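Local coordinates for DynF (Micromonospora chersina, PDB 6UBL), which is of unknown function but belongs to the dynemicin-biosynthesis pathway, which makes an enediyne, and has a beta-barrel fold, at the interface of chains A and B. Sequence-based numbering; all coordinates share one arbitrary frame. Chains: chain A/B, DynF.

All three contacts belong to one two-fold symmetric interface between two copies of DynF, so each has a twin with the chains exchanged. The C-alpha centres of contact 1 and contact 2 lie about 12 Å apart, and A:Met178 serves both. The C-alpha centre of contact 3 lies about 17 Å from that of contact 2 and about 22 Å from that of contact 1. B:Arg132 and A:Met178 of contact 2 return in contact 3 as A:Arg132 and B:Met178. Contact 1 is apolar, while contacts 2 and 3 bring charged and hydrogen-bonded groups. The pair may be a biological dimer.

Contact 1: the interface of chains A and B. Residues chain A 49, 51, 55, 178, 194, 196; chain B 118.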
loop_
_atom_site.group_PDB
_atom_site.type_symbol
_atom_site.label_atom_id
_atom_site.label_comp_id
_atom_site.label_asym_id
_atom_site.label_seq_id
_atom_site.Cartn_x
_atom_site.Cartn_y
_atom_site.Cartn_z
ATOM N N ALA A 49 -5.816 12.141 -11.513
ATOM C CA ALA A 49 -6.301 13.456 -11.119
ATOM C C ALA A 49 -5.114 14.405 -10.982
ATOM O O ALA A 49 -4.141 14.099 -10.273
ATOM C CB ALA A 49 -7.059 13.388 -9.793
ATOM N N PRO A 51 -4.383 18.067 -9.592
ATOM C CA PRO A 51 -5.101 19.045 -8.764
ATOM C C PRO A 51 -5.264 20.379 -9.476
ATOM O O PRO A 51 -4.314 20.921 -10.046
ATOM C CB PRO A 51 -4.208 19.178 -7.524
ATOM C CG PRO A 51 -3.513 17.859 -7.427
ATOM C CD PRO A 51 -3.274 17.426 -8.853
ATOM N N GLU A 55 -9.124 15.626 -14.553
ATOM C CA GLU A 55 -9.061 14.193 -14.304
ATOM C C GLU A 55 -9.172 13.496 -15.651
ATOM O O GLU A 55 -9.964 13.897 -16.504
ATOM C CB GLU A 55 -10.159 13.716 -13.326
ATOM C CG GLU A 55 -9.903 12.318 -12.714
ATOM C CD GLU A 55 -10.458 12.150 -11.299
ATOM O OE1 GLU A 55 -10.117 11.146 -10.639
ATOM O OE2 GLU A 55 -11.229 13.018 -10.843
ATOM N N MET A 178 -7.215 7.881 -3.560
ATOM C CA MET A 178 -6.088 8.514 -4.231
ATOM C C MET A 178 -4.778 7.815 -3.878
ATOM O O MET A 178 -4.582 7.333 -2.746
ATOM C CB MET A 178 -6.005 10.010 -3.874
ATOM C CG MET A 178 -5.609 10.281 -2.417
ATOM S SD MET A 178 -5.739 11.992 -1.834
ATOM C CE MET A 178 -7.515 12.147 -1.643
ATOM N N TYR A 194 -2.449 12.307 -8.880
ATOM C CA TYR A 194 -2.886 11.155 -8.116
ATOM C C TYR A 194 -3.519 10.149 -9.058
ATOM O O TYR A 194 -4.333 10.509 -9.912
ATOM C CB TYR A 194 -3.901 11.582 -7.042
ATOM C CG TYR A 194 -3.311 12.556 -6.046
ATOM C CD1 TYR A 194 -3.288 13.916 -6.318
ATOM C CD2 TYR A 194 -2.760 12.112 -4.863
ATOM C CE1 TYR A 194 -2.741 14.816 -5.429
ATOM C CE2 TYR A 194 -2.206 12.998 -3.955
ATOM C CZ TYR A 194 -2.199 14.339 -4.238
ATOM O OH TYR A 194 -1.645 15.224 -3.338
ATOM N N THR A 196 -6.255 7.636 -9.217
ATOM C CA THR A 196 -7.479 7.477 -8.437
ATOM C C THR A 196 -8.173 6.143 -8.670
ATOM O O THR A 196 -9.005 5.744 -7.845
ATOM C CB THR A 196 -8.468 8.618 -8.722
ATOM O OG1 THR A 196 -8.767 8.673 -10.115
ATOM C CG2 THR A 196 -7.889 9.953 -8.261
ATOM N N PHE B 118 -11.104 14.053 -4.243
ATOM C CA PHE B 118 -11.561 14.341 -5.595
ATOM C C PHE B 118 -12.964 13.815 -5.818
ATOM O O PHE B 118 -13.677 14.327 -6.685
ATOM C CB PHE B 118 -10.607 13.692 -6.610
ATOM C CG PHE B 118 -9.183 14.146 -6.463
ATOM C CD1 PHE B 118 -8.829 15.415 -6.884
ATOM C CD2 PHE B 118 -8.231 13.340 -5.878
ATOM C CE1 PHE B 118 -7.533 15.869 -6.738
ATOM C CE2 PHE B 118 -6.925 13.786 -5.728
ATOM C CZ PHE B 118 -6.587 15.058 -6.163
#
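B:Phe118 puts its ring against A:Ala49 and A:Tyr194, and it carries most of this apolar patch. The phenylalanine buries 95 Å² against chain A, and A:Ala49 buries 21 Å² in return. The methyl CB of A:Ala49 sits over one face of the B:Phe118 ring, 3.8 Å from its centroid, a CH-pi contact. A:Tyr194 meets the far end of the same ring. CD1 of A:Tyr194 lies 3.5 Å from CZ of B:Phe118, and the two side chains cross at about a right angle. CE1 of the tyrosine lies at the phenylalanine edge, in the plane of that ring. CG of B:Phe118 is anti to its own carbonyl carbon (chi1 -58°), which sends the ring between the chain A residues. CB of A:Met178 lies 4.3 Å from CE2 of B:Phe118. The methyl CG2 of A:Thr196 approaches CD2 of B:Phe118 at 4.2 Å. The hydroxyl OG1 of A:Thr196 instead donates to carboxylate OE1 of A:Glu55 at 2.9 Å, within chain A. No polar bond crosses the patch. A:Ala49 belongs to strand 37-50, A:Glu55 to strand 54-68, and A:Tyr194 and A:Thr196 to strand 193-205. B:Phe118 comes from a loop after strand 108-115.

Contact 2: the interface of chains A and B. Residues chain A 152, 178, 180; chain B 113, 132, 134, 155.
B:Arg132, on strand 129-135 of this beta-barrel protein of the DUF6073 family, forms a two-pronged salt bridge with A:Glu152, which lies in a loop before strand 154-159. The side chains meet tip to tip. NH1 of B:Arg132 donates to carboxylate OE1 of A:Glu152 at 2.8 Å, with 170° at the hydrogen. NH2 of B:Arg132 donates to OE2 of A:Glu152, also at 2.8 Å. Both oxygens use their syn lone pairs, and the two flat groups are only 11° apart. This paired grip resists rotation of either group about its end. CG of A:Glu152 is anti to the backbone N (chi1 -179°), and the extended chain carries the carboxylate across to chain B. The backbone O of A:Met178 lies over one face of the guanidinium of B:Arg132, 3.2 Å above its plane and toward the rim. This partial negative charge may help to stabilise the cation. The methylene CG of A:Met178 packs obliquely on CD of B:Arg132 at 3.9 Å. On the other side of the pair, the methyl CD1 of B:Ile155 touches the carboxylate carbon CD of A:Glu152 at 3.7 Å. CG of A:Pro180 lies 3.7 Å from the amide oxygen OE1 of B:Gln113, and the two side chains run past each other in opposite directions.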
loop_
_atom_site.group_PDB
_atom_site.type_symbol
_atom_site.label_atom_id
_atom_site.label_comp_id
_atom_site.label_asym_id
_atom_site.label_seq_id
_atom_site.Cartn_x
_atom_site.Cartn_y
_atom_site.Cartn_z
ATOM N N GLU A 152 4.415 4.899 -2.318
ATOM C CA GLU A 152 3.484 3.915 -1.812
ATOM C C GLU A 152 3.245 2.882 -2.901
ATOM O O GLU A 152 2.840 3.255 -4.012
ATOM C CB GLU A 152 2.209 4.695 -1.537
ATOM C CG GLU A 152 1.069 3.961 -0.973
ATOM C CD GLU A 152 -0.075 4.913 -0.720
ATOM O OE1 GLU A 152 0.179 6.070 -0.308
ATOM O OE2 GLU A 152 -1.223 4.514 -0.954
ATOM N N MET A 178 -7.215 7.881 -3.560
ATOM C CA MET A 178 -6.088 8.514 -4.231
ATOM C C MET A 178 -4.778 7.815 -3.878
ATOM O O MET A 178 -4.582 7.333 -2.746
ATOM C CB MET A 178 -6.005 10.010 -3.874
ATOM C CG MET A 178 -5.609 10.281 -2.417
ATOM S SD MET A 178 -5.739 11.992 -1.834
ATOM C CE MET A 178 -7.515 12.147 -1.643
ATOM N N PRO A 180 -0.685 8.903 -4.382
ATOM C CA PRO A 180 0.178 10.005 -4.832
ATOM C C PRO A 180 1.193 9.572 -5.888
ATOM O O PRO A 180 1.793 8.501 -5.808
ATOM C CB PRO A 180 0.883 10.467 -3.549
ATOM C CG PRO A 180 0.138 9.830 -2.409
ATOM C CD PRO A 180 -0.454 8.561 -2.962
ATOM N N GLN B 113 -1.311 12.657 4.381
ATOM C CA GLN B 113 -1.743 13.992 4.006
ATOM C C GLN B 113 -3.227 14.149 4.297
ATOM O O GLN B 113 -3.965 13.168 4.469
ATOM C CB GLN B 113 -1.393 14.329 2.551
ATOM C CG GLN B 113 -2.054 13.471 1.466
ATOM C CD GLN B 113 -1.378 13.665 0.121
ATOM O OE1 GLN B 113 -0.741 12.754 -0.396
ATOM N NE2 GLN B 113 -1.485 14.872 -0.428
ATOM N N ARG B 132 -5.191 10.532 5.183
ATOM C CA ARG B 132 -4.607 9.224 4.915
ATOM C C ARG B 132 -3.208 9.183 5.498
ATOM O O ARG B 132 -2.558 10.214 5.626
ATOM C CB ARG B 132 -4.616 8.893 3.428
ATOM C CG ARG B 132 -3.672 9.721 2.564
ATOM C CD ARG B 132 -4.039 9.568 1.084
ATOM N NE ARG B 132 -4.110 8.158 0.723
ATOM C CZ ARG B 132 -3.064 7.392 0.455
ATOM N NH1 ARG B 132 -1.837 7.890 0.464
ATOM N NH2 ARG B 132 -3.241 6.110 0.159
ATOM N N ALA B 134 0.294 6.301 5.512
ATOM C CA ALA B 134 0.890 5.045 5.071
ATOM C C ALA B 134 1.947 4.664 6.101
ATOM O O ALA B 134 2.916 5.411 6.300
ATOM C CB ALA B 134 1.506 5.221 3.687
ATOM N N ILE B 155 -2.301 1.228 5.010
ATOM C CA ILE B 155 -2.946 2.466 4.579
ATOM C C ILE B 155 -4.120 2.734 5.517
ATOM O O ILE B 155 -5.088 1.958 5.559
ATOM C CB ILE B 155 -3.435 2.360 3.126
ATOM C CG1 ILE B 155 -2.257 2.090 2.178
ATOM C CG2 ILE B 155 -4.174 3.629 2.714
ATOM C CD1 ILE B 155 -1.128 3.099 2.277
#

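Contact 3: the interface of chains A and B. Residues chain A 132, 157, 159, 174; chain B 176-178.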
loop_
_atom_site.group_PDB
_atom_site.type_symbol
_atom_site.label_atom_id
_atom_site.label_comp_id
_atom_site.label_asym_id
_atom_site.label_seq_id
_atom_site.Cartn_x
_atom_site.Cartn_y
_atom_site.Cartn_z
ATOM N N ARG A 132 -1.856 -11.215 -5.460
ATOM C CA ARG A 132 -1.577 -9.815 -5.184
ATOM C C ARG A 132 -0.162 -9.496 -5.649
ATOM O O ARG A 132 0.715 -10.371 -5.685
ATOM C CB ARG A 132 -1.734 -9.435 -3.718
ATOM C CG ARG A 132 -0.759 -10.114 -2.783
ATOM C CD ARG A 132 -1.164 -9.938 -1.328
ATOM N NE ARG A 132 -1.192 -8.541 -0.858
ATOM C CZ ARG A 132 -2.281 -7.811 -0.638
ATOM N NH1 ARG A 132 -3.490 -8.285 -0.893
ATOM N NH2 ARG A 132 -2.167 -6.572 -0.181
ATOM N N THR A 157 -4.473 -6.705 -7.637
ATOM C CA THR A 157 -5.058 -7.942 -7.153
ATOM C C THR A 157 -5.809 -8.659 -8.261
ATOM O O THR A 157 -6.390 -8.041 -9.150
ATOM C CB THR A 157 -5.987 -7.681 -5.966
ATOM O OG1 THR A 157 -7.028 -6.778 -6.347
ATOM C CG2 THR A 157 -5.200 -7.092 -4.801
ATOM N N ASP A 159 -8.544 -11.922 -8.096
ATOM C CA ASP A 159 -9.301 -12.874 -7.300
ATOM C C ASP A 159 -9.733 -14.031 -8.189
ATOM O O ASP A 159 -9.570 -14.005 -9.415
ATOM C CB ASP A 159 -10.498 -12.173 -6.657
ATOM C CG ASP A 159 -10.070 -11.037 -5.718
ATOM O OD1 ASP A 159 -9.140 -11.241 -4.920
ATOM O OD2 ASP A 159 -10.656 -9.941 -5.797
ATOM N N GLN A 174 -5.913 -1.612 -5.944
ATOM C CA GLN A 174 -6.596 -1.335 -4.678
ATOM C C GLN A 174 -6.135 0.028 -4.189
ATOM O O GLN A 174 -5.122 0.168 -3.497
ATOM C CB GLN A 174 -6.354 -2.447 -3.671
ATOM C CG GLN A 174 -6.836 -3.789 -4.196
ATOM C CD GLN A 174 -8.331 -3.821 -4.477
ATOM O OE1 GLN A 174 -9.102 -3.015 -3.940
ATOM N NE2 GLN A 174 -8.755 -4.757 -5.313
ATOM N N TYR B 176 -6.638 -5.150 1.583
ATOM C CA TYR B 176 -7.403 -5.996 0.677
ATOM C C TYR B 176 -7.038 -7.455 0.928
ATOM O O TYR B 176 -5.997 -7.951 0.452
ATOM C CB TYR B 176 -7.119 -5.642 -0.770
ATOM C CG TYR B 176 -8.108 -6.255 -1.717
ATOM C CD1 TYR B 176 -7.825 -7.433 -2.391
ATOM C CD2 TYR B 176 -9.354 -5.673 -1.910
ATOM C CE1 TYR B 176 -8.743 -7.990 -3.255
ATOM C CE2 TYR B 176 -10.265 -6.209 -2.782
ATOM C CZ TYR B 176 -9.963 -7.381 -3.452
ATOM O OH TYR B 176 -10.890 -7.918 -4.306
ATOM N N ARG B 177 -7.911 -8.136 1.683
ATOM C CA ARG B 177 -7.839 -9.572 1.953
ATOM C C ARG B 177 -6.717 -9.956 2.914
ATOM O O ARG B 177 -6.953 -10.729 3.854
ATOM C CB ARG B 177 -7.803 -10.424 0.689
ATOM C CG ARG B 177 -8.931 -10.134 -0.275
ATOM C CD ARG B 177 -9.063 -11.200 -1.352
ATOM N NE ARG B 177 -9.983 -12.268 -0.982
ATOM C CZ ARG B 177 -10.410 -13.217 -1.797
ATOM N NH1 ARG B 177 -9.955 -13.273 -3.046
ATOM N NH2 ARG B 177 -11.263 -14.131 -1.366
ATOM N N MET B 178 -5.498 -9.462 2.679
ATOM C CA MET B 178 -4.382 -9.856 3.527
ATOM C C MET B 178 -3.194 -8.925 3.348
ATOM O O MET B 178 -2.857 -8.540 2.224
ATOM C CB MET B 178 -3.965 -11.302 3.205
ATOM C CG MET B 178 -3.324 -11.467 1.824
ATOM S SD MET B 178 -3.057 -13.175 1.324
ATOM C CE MET B 178 -4.699 -13.737 0.897
HETATM O O HOH W 1 -3.998 -4.221 0.569
#
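This is a mixed polar and stacking part of a symmetric contact between two DynF chains, and it joins a loop of chain B to the barrel of chain A. B:Tyr176 buries 98 Å² here. The hydroxyl OH of B:Tyr176 donates to carboxylate OD2 of A:Asp159 at 2.5 Å, using the syn lone pair of that oxygen. The two groups meet tip to tip and are nearly coplanar. CG of the tyrosine is anti to the backbone N (chi1 -167°), which extends the ring toward chain A. The amide of A:Gln174 stacks over one face of the ring, tilted by 16°, with CD of A:Gln174 3.3 Å from CD2 of B:Tyr176. NE2 of A:Gln174 also donates to OG1 of A:Thr157 at 2.9 Å, which helps to fix the amide's rotation. The methyl CG2 of A:Thr157 touches CD1 of B:Tyr176 at 3.6 Å. B:Arg177 adds a salt bridge, its NH1 2.9 Å from OD1 of A:Asp159, approaching from above the carboxylate plane. NH1 of A:Arg132 donates to the backbone O of B:Tyr176 at 2.9 Å, a bent bond tilted out of the guanidinium plane. NH2 of A:Arg132 reaches the backbone N of B:Tyr176 through a water. A:Arg132 belongs to strand 129-135, and A:Thr157 and A:Asp159 to strand 154-159. A:Gln174 follows strand 170-173, and B:Tyr176, B:Arg177 and B:Met178 lie in the loop leading into strand 179-183.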